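Long-range contacts in PTS system, nitrogen regulatory IIA protein (Neisseria meningitidis, PDB 2A0J), which probably acts as a phosphoryl-carrying IIA component of a phosphotransferase system linked to nitrogen regulation: residues L32-S37 with T77-I81; P9-L15 with S137-R143; K23-A29 with V44-F49. One frame throughout, in Å; residues are numbered along the deposited sequence.

How the contacts relate
From the N terminus, 9-15 includes the start of edge strand 13-17 of the mixed sheet and is met by 137-143 near the C terminus, so contact 2 closes the longest loop and encloses both others. Helix 22-33 follows, used by 23-29 and, at its C-terminal end, by 32-37. Segment 23-29 meets 44-49 of the next helix (contact 3), whereas 32-37 pairs with strand 77-81 (contact 1); the two cross. Contact 3 joins two helices on one face of the sheet, contact 1 seats the end of helix 22-33 there, and contact 2 sets helix 139-146 against the edge strand on the other face. Phe80, backbone-bonded to His12 and Val14, joins contacts 1 and 2.

Contact 1. Residues L32-S37 with T77-I81; sequences LLERES and TGAFI
Helix 22-33 ends at Leu33, and Glu34 (phi/psi -52/140) starts the turn that carries the chain through Arg35 (57/-41) to Ser37; the partner 77-81 is an extended inner strand of the mixed sheet. This is helix-on-sheet packing of an alpha/beta sandwich. CA atoms lie 7.3 Å apart for Leu32 and Ala79, and 7.1 Å both for Leu33 and Gly78 and for Ser37 and Thr77. Thr77, Ala79 and Ile81 point toward 32-37; Phe80 points away, and its side chain touches Val142 and Leu146 of helix 139-146. Both leucines are mt rotamers: Leu32 CD1 lies 4.2 Å from Ala79 CB and 4.3 Å from Ile81 CD1, while Leu33 CD2 is 3.9 Å from Ala79 CB and 3.6 Å from Gly78 O. In the turn, Ser37 OG donates to Leu33 O (2.9 Å), tying the chain back to the helix end. At the exposed margin Glu36, with chi1 and chi2 both p, folds back and its OE1 accepts a 2.5 Å hydrogen bond from Thr77 OG1.

Contact 2. Residues P9-L15 with S137-R143; sequences PLSHIVL and SSAEEVR
Leu10, Leu15 and Ile13 carry this contact, in which the start of the C-terminal helix packs over the approach to an edge strand. Residues 10-11 form a short 3-10 turn, with His12 N bonded to Pro9 O at 3.0 Å; Ile13 and Val14 are extended, and the chain turns a corner at Leu15. Across from them Ser138 is the N-cap of helix 139-146. It forms a capping box with Glu141, whose N donates to Ser138 OG (3.2 Å) while Ser138 N donates to Glu141 OE1 (2.6 Å). The nearest CA pair is Leu10 and Ala139, 6.2 Å apart. All three central side chains are mt rotamers. The CA-to-CB bond of Leu10 runs sideways, yet its CD2 reaches Ala139 CB at 3.8 Å and lies 3.8 Å from Arg143 CG. Ile13 points toward the helix, with CG2 3.9 Å from Ala139 CB and CD1 3.5 Å from Arg143 CG. Leu15 fits against the helix start: its CD1 lies 3.3 Å from Ser137 O, and its CD2 is 3.8 Å from Val142 CG2. Ala139 meets all three, with Leu15 CD2 4.4 Å from Ala139 CB. No hydrogen bond crosses between the segments; Arg143 NE instead bonds Leu8 O, just before Pro9. Within the fold, Val14 pairs through its backbone with Phe80 and Arg82 of strand 77-83, while Val142 touches Phe80, so helix 139-146 lies across the edge strand and its inner neighbour, on the sheet face opposite helix 22-33.

Contact 3. Residues K23-A29 with V44-F49; sequences KRLFEEA and VFECLF
Both segments are regular helix, crossing as successive helices of one layer: the axes approach to 8.9 Å with 131° between their N-to-C directions, an oblique crossing, nearer antiparallel than parallel, and Glu27 and Phe45 have the closest CA atoms, 6.1 Å apart. Lys23 lies at the solvent side of the contact, its aliphatic CD 4.1 Å from Phe45 CZ, while its carbonyl O lies at the edge of that ring. Phe26 is the central residue. Its CB is 3.5 Å from Phe45 CE1 and its CE2 3.6 Å from Leu48 CB, and its ring receives the edge of Phe49 on one face in a T-shaped stack, centroids 5.3 Å apart and planes at 72°. Glu27 CG then lies 3.8 Å from Phe45 CE1. One turn on from Phe26, Ala29 CB meets Leu48 CD1 at 4.0 Å. Beneath the pair lies strand 97-106, where Leu25 touches Ile100, Leu48 touches Ile102 and Val44 touches Leu104; Phe26 also reaches Pro66 of strand 63-70.

Contact 1. Residues L32-S37 with T77-I81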
loop_
_atom_site.group_PDB
_atom_site.type_symbol
_atom_site.label_atom_id
_atom_site.label_comp_id
_atom_site.label_asym_id
_atom_site.label_seq_id
_atom_site.Cartn_x
_atom_site.Cartn_y
_atom_site.Cartn_z
ATOM N N LEU A 32 -9.364 -6.170 0.582
ATOM C CA LEU A 32 -8.333 -6.686 1.474
ATOM C C LEU A 32 -8.407 -6.082 2.880
ATOM O O LEU A 32 -8.217 -6.781 3.876
ATOM C CB LEU A 32 -6.948 -6.409 0.884
ATOM C CG LEU A 32 -6.566 -7.105 -0.422
ATOM C CD1 LEU A 32 -5.195 -6.634 -0.859
ATOM C CD2 LEU A 32 -6.578 -8.604 -0.226
ATOM N N LEU A 33 -8.679 -4.783 2.957
ATOM C CA LEU A 33 -8.756 -4.090 4.236
ATOM C C LEU A 33 -10.170 -4.027 4.833
ATOM O O LEU A 33 -10.353 -3.592 5.967
ATOM C CB LEU A 33 -8.184 -2.679 4.083
ATOM C CG LEU A 33 -6.789 -2.615 3.438
ATOM C CD1 LEU A 33 -6.259 -1.208 3.573
ATOM C CD2 LEU A 33 -5.825 -3.599 4.103
ATOM N N GLU A 34 -11.156 -4.486 4.069
ATOM C CA GLU A 34 -12.556 -4.499 4.488
ATOM C C GLU A 34 -12.845 -5.161 5.843
ATOM O O GLU A 34 -12.287 -6.204 6.185
ATOM C CB GLU A 34 -13.395 -5.195 3.411
ATOM C CG GLU A 34 -14.869 -5.344 3.748
ATOM C CD GLU A 34 -15.647 -6.065 2.665
ATOM O OE1 GLU A 34 -16.887 -6.144 2.784
ATOM O OE2 GLU A 34 -15.026 -6.555 1.700
ATOM N N ARG A 35 -13.753 -4.537 6.586
ATOM C CA ARG A 35 -14.214 -4.984 7.905
ATOM C C ARG A 35 -13.179 -5.174 9.005
ATOM O O ARG A 35 -13.441 -4.834 10.155
ATOM C CB ARG A 35 -15.038 -6.259 7.786
ATOM C CG ARG A 35 -15.676 -6.650 9.102
ATOM C CD ARG A 35 -16.746 -7.692 8.892
ATOM N NE ARG A 35 -16.215 -8.864 8.207
ATOM C CZ ARG A 35 -16.955 -9.888 7.805
ATOM N NH1 ARG A 35 -18.267 -9.888 8.016
ATOM N NH2 ARG A 35 -16.382 -10.913 7.193
ATOM N N GLU A 36 -12.022 -5.736 8.684
ATOM C CA GLU A 36 -11.007 -5.896 9.708
ATOM C C GLU A 36 -10.558 -4.471 10.070
ATOM O O GLU A 36 -9.680 -4.260 10.912
ATOM C CB GLU A 36 -9.845 -6.750 9.183
ATOM C CG GLU A 36 -9.101 -6.153 8.014
ATOM C CD GLU A 36 -8.062 -5.149 8.449
ATOM O OE1 GLU A 36 -7.610 -4.357 7.595
ATOM O OE2 GLU A 36 -7.691 -5.159 9.642
ATOM N N SER A 37 -11.196 -3.496 9.425
ATOM C CA SER A 37 -10.928 -2.079 9.657
ATOM C C SER A 37 -12.200 -1.413 10.185
ATOM O O SER A 37 -12.198 -0.226 10.511
ATOM C CB SER A 37 -10.505 -1.393 8.360
ATOM O OG SER A 37 -11.570 -1.408 7.424
ATOM N N THR A 77 -3.847 -0.560 9.676
ATOM C CA THR A 77 -3.856 -1.802 8.928
ATOM C C THR A 77 -3.276 -1.516 7.548
ATOM O O THR A 77 -3.410 -0.403 7.031
ATOM C CB THR A 77 -5.289 -2.357 8.800
ATOM O OG1 THR A 77 -5.245 -3.654 8.193
ATOM C CG2 THR A 77 -6.160 -1.417 7.965
ATOM N N GLY A 78 -2.614 -2.510 6.963
ATOM C CA GLY A 78 -2.023 -2.318 5.651
ATOM C C GLY A 78 -2.040 -3.555 4.775
ATOM O O GLY A 78 -2.534 -4.612 5.170
ATOM N N ALA A 79 -1.500 -3.417 3.570
ATOM C CA ALA A 79 -1.435 -4.521 2.623
ATOM C C ALA A 79 -0.332 -4.228 1.623
ATOM O O ALA A 79 0.111 -3.086 1.491
ATOM C CB ALA A 79 -2.763 -4.681 1.896
ATOM N N PHE A 80 0.119 -5.263 0.923
ATOM C CA PHE A 80 1.158 -5.080 -0.074
ATOM C C PHE A 80 0.756 -5.813 -1.345
ATOM O O PHE A 80 0.306 -6.959 -1.285
ATOM C CB PHE A 80 2.498 -5.617 0.432
ATOM C CG PHE A 80 3.642 -5.313 -0.484
ATOM C CD1 PHE A 80 4.184 -4.030 -0.533
ATOM C CD2 PHE A 80 4.143 -6.288 -1.342
ATOM C CE1 PHE A 80 5.207 -3.719 -1.429
ATOM C CE2 PHE A 80 5.168 -5.986 -2.243
ATOM C CZ PHE A 80 5.701 -4.695 -2.286
ATOM N N ILE A 81 0.918 -5.149 -2.488
ATOM C CA ILE A 81 0.570 -5.739 -3.779
ATOM C C ILE A 81 1.673 -5.661 -4.828
ATOM O O ILE A 81 2.262 -4.603 -5.048
ATOM C CB ILE A 81 -0.662 -5.066 -4.401
ATOM C CG1 ILE A 81 -1.868 -5.209 -3.475
ATOM C CG2 ILE A 81 -0.941 -5.681 -5.770
ATOM C CD1 ILE A 81 -3.152 -4.619 -4.053
#

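Contact 2. Residues P9-L15 with S137-R143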
loop_
_atom_site.group_PDB
_atom_site.type_symbol
_atom_site.label_atom_id
_atom_site.label_comp_id
_atom_site.label_asym_id
_atom_site.label_seq_id
_atom_site.Cartn_x
_atom_site.Cartn_y
_atom_site.Cartn_z
ATOM N N PRO A 9 0.188 -8.960 7.878
ATOM C CA PRO A 9 0.255 -10.420 7.942
ATOM C C PRO A 9 0.372 -10.960 6.515
ATOM O O PRO A 9 0.153 -10.230 5.551
ATOM C CB PRO A 9 -1.068 -10.796 8.598
ATOM C CG PRO A 9 -1.976 -9.746 8.111
ATOM C CD PRO A 9 -1.147 -8.496 8.288
ATOM N N LEU A 10 0.721 -12.231 6.382
ATOM C CA LEU A 10 0.871 -12.843 5.066
ATOM C C LEU A 10 -0.454 -12.855 4.307
ATOM O O LEU A 10 -0.473 -12.897 3.077
ATOM C CB LEU A 10 1.411 -14.266 5.223
ATOM C CG LEU A 10 2.778 -14.327 5.918
ATOM C CD1 LEU A 10 3.137 -15.765 6.263
ATOM C CD2 LEU A 10 3.825 -13.725 5.008
ATOM N N SER A 11 -1.559 -12.815 5.050
ATOM C CA SER A 11 -2.897 -12.805 4.461
ATOM C C SER A 11 -3.213 -11.460 3.780
ATOM O O SER A 11 -4.203 -11.347 3.060
ATOM C CB SER A 11 -3.948 -13.073 5.542
ATOM O OG SER A 11 -4.017 -11.984 6.448
ATOM N N HIS A 12 -2.380 -10.448 4.024
ATOM C CA HIS A 12 -2.574 -9.119 3.432
ATOM C C HIS A 12 -1.558 -8.813 2.325
ATOM O O HIS A 12 -1.363 -7.655 1.956
ATOM C CB HIS A 12 -2.476 -8.031 4.509
ATOM C CG HIS A 12 -3.639 -8.003 5.456
ATOM N ND1 HIS A 12 -3.689 -7.161 6.546
ATOM C CD2 HIS A 12 -4.789 -8.715 5.479
ATOM C CE1 HIS A 12 -4.819 -7.360 7.201
ATOM N NE2 HIS A 12 -5.504 -8.299 6.574
ATOM N N ILE A 13 -0.926 -9.862 1.801
ATOM C CA ILE A 13 0.072 -9.738 0.747
ATOM C C ILE A 13 -0.344 -10.500 -0.508
ATOM O O ILE A 13 -0.727 -11.662 -0.428
ATOM C CB ILE A 13 1.424 -10.275 1.229
ATOM C CG1 ILE A 13 1.893 -9.454 2.434
ATOM C CG2 ILE A 13 2.437 -10.254 0.087
ATOM C CD1 ILE A 13 3.129 -9.997 3.101
ATOM N N VAL A 14 -0.280 -9.829 -1.659
ATOM C CA VAL A 14 -0.629 -10.421 -2.957
ATOM C C VAL A 14 0.629 -10.332 -3.827
ATOM O O VAL A 14 1.184 -9.248 -4.016
ATOM C CB VAL A 14 -1.793 -9.647 -3.646
ATOM C CG1 VAL A 14 -2.149 -10.298 -4.977
ATOM C CG2 VAL A 14 -3.007 -9.622 -2.744
ATOM N N LEU A 15 1.070 -11.467 -4.358
ATOM C CA LEU A 15 2.293 -11.518 -5.157
ATOM C C LEU A 15 2.172 -11.412 -6.673
ATOM O O LEU A 15 3.126 -11.003 -7.335
ATOM C CB LEU A 15 3.051 -12.808 -4.832
ATOM C CG LEU A 15 3.395 -13.075 -3.366
ATOM C CD1 LEU A 15 3.864 -14.513 -3.212
ATOM C CD2 LEU A 15 4.456 -12.093 -2.890
ATOM N N SER A 137 10.122 -14.962 -4.333
ATOM C CA SER A 137 9.001 -15.847 -4.631
ATOM C C SER A 137 7.898 -15.943 -3.576
ATOM O O SER A 137 6.722 -16.073 -3.919
ATOM C CB SER A 137 9.529 -17.254 -4.926
ATOM O OG SER A 137 10.547 -17.220 -5.911
ATOM N N SER A 138 8.270 -15.883 -2.303
ATOM C CA SER A 138 7.287 -15.995 -1.229
ATOM C C SER A 138 6.927 -14.670 -0.576
ATOM O O SER A 138 7.669 -13.685 -0.677
ATOM C CB SER A 138 7.793 -16.954 -0.143
ATOM O OG SER A 138 8.851 -16.375 0.603
ATOM N N ALA A 139 5.782 -14.671 0.100
ATOM C CA ALA A 139 5.283 -13.499 0.808
ATOM C C ALA A 139 6.117 -13.288 2.067
ATOM O O ALA A 139 6.284 -12.159 2.524
ATOM C CB ALA A 139 3.813 -13.694 1.171
ATOM N N GLU A 140 6.635 -14.382 2.623
ATOM C CA GLU A 140 7.469 -14.307 3.820
ATOM C C GLU A 140 8.716 -13.474 3.517
ATOM O O GLU A 140 9.154 -12.677 4.345
ATOM C CB GLU A 140 7.872 -15.710 4.312
ATOM C CG GLU A 140 7.611 -16.866 3.339
ATOM C CD GLU A 140 6.163 -17.356 3.334
ATOM O OE1 GLU A 140 5.522 -17.273 2.267
ATOM O OE2 GLU A 140 5.674 -17.831 4.393
ATOM N N GLU A 141 9.288 -13.659 2.328
ATOM C CA GLU A 141 10.457 -12.885 1.919
ATOM C C GLU A 141 10.056 -11.408 1.837
ATOM O O GLU A 141 10.816 -10.522 2.239
ATOM C CB GLU A 141 10.970 -13.359 0.554
ATOM C CG GLU A 141 11.591 -14.747 0.567
ATOM C CD GLU A 141 11.738 -15.339 -0.824
ATOM O OE1 GLU A 141 10.702 -15.592 -1.473
ATOM O OE2 GLU A 141 12.887 -15.554 -1.269
ATOM N N VAL A 142 8.860 -11.145 1.309
ATOM C CA VAL A 142 8.377 -9.771 1.215
ATOM C C VAL A 142 8.333 -9.122 2.599
ATOM O O VAL A 142 8.790 -7.992 2.775
ATOM C CB VAL A 142 6.973 -9.712 0.590
ATOM C CG1 VAL A 142 6.407 -8.307 0.697
ATOM C CG2 VAL A 142 7.048 -10.139 -0.867
ATOM N N ARG A 143 7.788 -9.843 3.578
ATOM C CA ARG A 143 7.704 -9.326 4.940
ATOM C C ARG A 143 9.090 -9.089 5.518
ATOM O O ARG A 143 9.349 -8.046 6.115
ATOM C CB ARG A 143 6.949 -10.299 5.856
ATOM C CG ARG A 143 5.444 -10.317 5.668
ATOM C CD ARG A 143 4.752 -11.198 6.705
ATOM N NE ARG A 143 4.808 -10.656 8.062
ATOM C CZ ARG A 143 5.770 -10.915 8.938
ATOM N NH1 ARG A 143 6.773 -11.718 8.614
ATOM N NH2 ARG A 143 5.726 -10.365 10.145
#

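Contact 3. Residues K23-A29 with V44-F49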
loop_
_atom_site.group_PDB
_atom_site.type_symbol
_atom_site.label_atom_id
_atom_site.label_comp_id
_atom_site.label_asym_id
_atom_site.label_seq_id
_atom_site.Cartn_x
_atom_site.Cartn_y
_atom_site.Cartn_z
ATOM N N LYS A 23 -8.031 2.182 -10.743
ATOM C CA LYS A 23 -9.361 2.136 -10.149
ATOM C C LYS A 23 -9.588 0.699 -9.680
ATOM O O LYS A 23 -10.084 0.455 -8.575
ATOM C CB LYS A 23 -10.398 2.522 -11.209
ATOM C CG LYS A 23 -11.848 2.272 -10.847
ATOM C CD LYS A 23 -12.503 3.520 -10.284
ATOM C CE LYS A 23 -14.000 3.317 -10.099
ATOM N NZ LYS A 23 -14.685 3.014 -11.388
ATOM N N ARG A 24 -9.191 -0.245 -10.529
ATOM C CA ARG A 24 -9.335 -1.669 -10.248
ATOM C C ARG A 24 -8.485 -2.024 -9.033
ATOM O O ARG A 24 -8.953 -2.667 -8.093
ATOM C CB ARG A 24 -8.878 -2.475 -11.467
ATOM C CG ARG A 24 -9.483 -3.865 -11.599
ATOM C CD ARG A 24 -9.178 -4.744 -10.399
ATOM N NE ARG A 24 -10.399 -5.129 -9.695
ATOM C CZ ARG A 24 -11.310 -5.970 -10.175
ATOM N NH1 ARG A 24 -11.140 -6.529 -11.368
ATOM N NH2 ARG A 24 -12.397 -6.245 -9.465
ATOM N N LEU A 25 -7.230 -1.596 -9.065
ATOM C CA LEU A 25 -6.294 -1.840 -7.983
ATOM C C LEU A 25 -6.868 -1.336 -6.646
ATOM O O LEU A 25 -6.763 -2.006 -5.611
ATOM C CB LEU A 25 -4.976 -1.128 -8.307
ATOM C CG LEU A 25 -3.742 -1.303 -7.419
ATOM C CD1 LEU A 25 -3.322 -2.761 -7.377
ATOM C CD2 LEU A 25 -2.611 -0.448 -7.975
ATOM N N PHE A 26 -7.478 -0.153 -6.669
ATOM C CA PHE A 26 -8.053 0.419 -5.453
ATOM C C PHE A 26 -9.281 -0.354 -4.973
ATOM O O PHE A 26 -9.530 -0.450 -3.770
ATOM C CB PHE A 26 -8.404 1.902 -5.663
ATOM C CG PHE A 26 -7.269 2.850 -5.351
ATOM C CD1 PHE A 26 -6.093 2.825 -6.088
ATOM C CD2 PHE A 26 -7.378 3.769 -4.314
ATOM C CE1 PHE A 26 -5.043 3.699 -5.796
ATOM C CE2 PHE A 26 -6.333 4.646 -4.014
ATOM C CZ PHE A 26 -5.167 4.611 -4.755
ATOM N N GLU A 27 -10.054 -0.901 -5.902
ATOM C CA GLU A 27 -11.228 -1.674 -5.510
ATOM C C GLU A 27 -10.791 -2.931 -4.777
ATOM O O GLU A 27 -11.348 -3.278 -3.741
ATOM C CB GLU A 27 -12.065 -2.042 -6.732
ATOM C CG GLU A 27 -12.902 -0.889 -7.255
ATOM C CD GLU A 27 -13.687 -1.254 -8.493
ATOM O OE1 GLU A 27 -14.499 -0.422 -8.941
ATOM O OE2 GLU A 27 -13.489 -2.370 -9.021
ATOM N N GLU A 28 -9.778 -3.600 -5.313
ATOM C CA GLU A 28 -9.254 -4.808 -4.702
ATOM C C GLU A 28 -8.675 -4.523 -3.311
ATOM O O GLU A 28 -8.694 -5.390 -2.433
ATOM C CB GLU A 28 -8.173 -5.416 -5.599
ATOM C CG GLU A 28 -8.450 -6.861 -5.991
ATOM C CD GLU A 28 -8.526 -7.790 -4.792
ATOM O OE1 GLU A 28 -7.490 -8.002 -4.126
ATOM O OE2 GLU A 28 -9.627 -8.307 -4.516
ATOM N N ALA A 29 -8.157 -3.313 -3.113
ATOM C CA ALA A 29 -7.584 -2.936 -1.825
ATOM C C ALA A 29 -8.691 -2.819 -0.780
ATOM O O ALA A 29 -8.536 -3.291 0.347
ATOM C CB ALA A 29 -6.830 -1.618 -1.946
ATOM N N VAL A 44 -13.773 1.868 2.532
ATOM C CA VAL A 44 -12.320 1.785 2.510
ATOM C C VAL A 44 -11.831 2.374 1.185
ATOM O O VAL A 44 -10.822 3.068 1.133
ATOM C CB VAL A 44 -11.862 0.318 2.638
ATOM C CG1 VAL A 44 -10.392 0.175 2.229
ATOM C CG2 VAL A 44 -12.076 -0.156 4.079
ATOM N N PHE A 45 -12.572 2.093 0.121
ATOM C CA PHE A 45 -12.260 2.591 -1.207
ATOM C C PHE A 45 -12.311 4.120 -1.246
ATOM O O PHE A 45 -11.363 4.772 -1.679
ATOM C CB PHE A 45 -13.258 2.032 -2.223
ATOM C CG PHE A 45 -13.047 2.545 -3.618
ATOM C CD1 PHE A 45 -12.110 1.955 -4.457
ATOM C CD2 PHE A 45 -13.764 3.641 -4.085
ATOM C CE1 PHE A 45 -11.889 2.452 -5.739
ATOM C CE2 PHE A 45 -13.549 4.145 -5.366
ATOM C CZ PHE A 45 -12.611 3.549 -6.192
ATOM N N GLU A 46 -13.427 4.688 -0.800
ATOM C CA GLU A 46 -13.595 6.134 -0.802
ATOM C C GLU A 46 -12.504 6.831 -0.001
ATOM O O GLU A 46 -12.027 7.903 -0.361
ATOM C CB GLU A 46 -14.965 6.504 -0.231
ATOM C CG GLU A 46 -15.783 7.399 -1.154
ATOM C CD GLU A 46 -15.987 6.784 -2.529
ATOM O OE1 GLU A 46 -16.555 5.675 -2.610
ATOM O OE2 GLU A 46 -15.579 7.408 -3.529
ATOM N N CYS A 47 -12.112 6.208 1.095
ATOM C CA CYS A 47 -11.094 6.768 1.948
ATOM C C CYS A 47 -9.743 6.875 1.226
ATOM O O CYS A 47 -9.063 7.897 1.316
ATOM C CB CYS A 47 -10.975 5.909 3.206
ATOM S SG CYS A 47 -9.947 6.627 4.454
ATOM N N LEU A 48 -9.356 5.827 0.508
ATOM C CA LEU A 48 -8.090 5.835 -0.224
ATOM C C LEU A 48 -8.139 6.788 -1.418
ATOM O O LEU A 48 -7.157 7.474 -1.717
ATOM C CB LEU A 48 -7.760 4.427 -0.722
ATOM C CG LEU A 48 -7.800 3.295 0.315
ATOM C CD1 LEU A 48 -7.532 1.972 -0.390
ATOM C CD2 LEU A 48 -6.784 3.551 1.443
ATOM N N PHE A 49 -9.293 6.827 -2.088
ATOM C CA PHE A 49 -9.504 7.671 -3.263
ATOM C C PHE A 49 -9.694 9.152 -2.920
ATOM O O PHE A 49 -9.434 10.029 -3.747
ATOM C CB PHE A 49 -10.712 7.160 -4.061
ATOM C CG PHE A 49 -10.436 6.967 -5.539
ATOM C CD1 PHE A 49 -9.391 6.148 -5.971
ATOM C CD2 PHE A 49 -11.242 7.578 -6.500
ATOM C CE1 PHE A 49 -9.154 5.940 -7.337
ATOM C CE2 PHE A 49 -11.011 7.376 -7.865
ATOM C CZ PHE A 49 -9.965 6.555 -8.280
#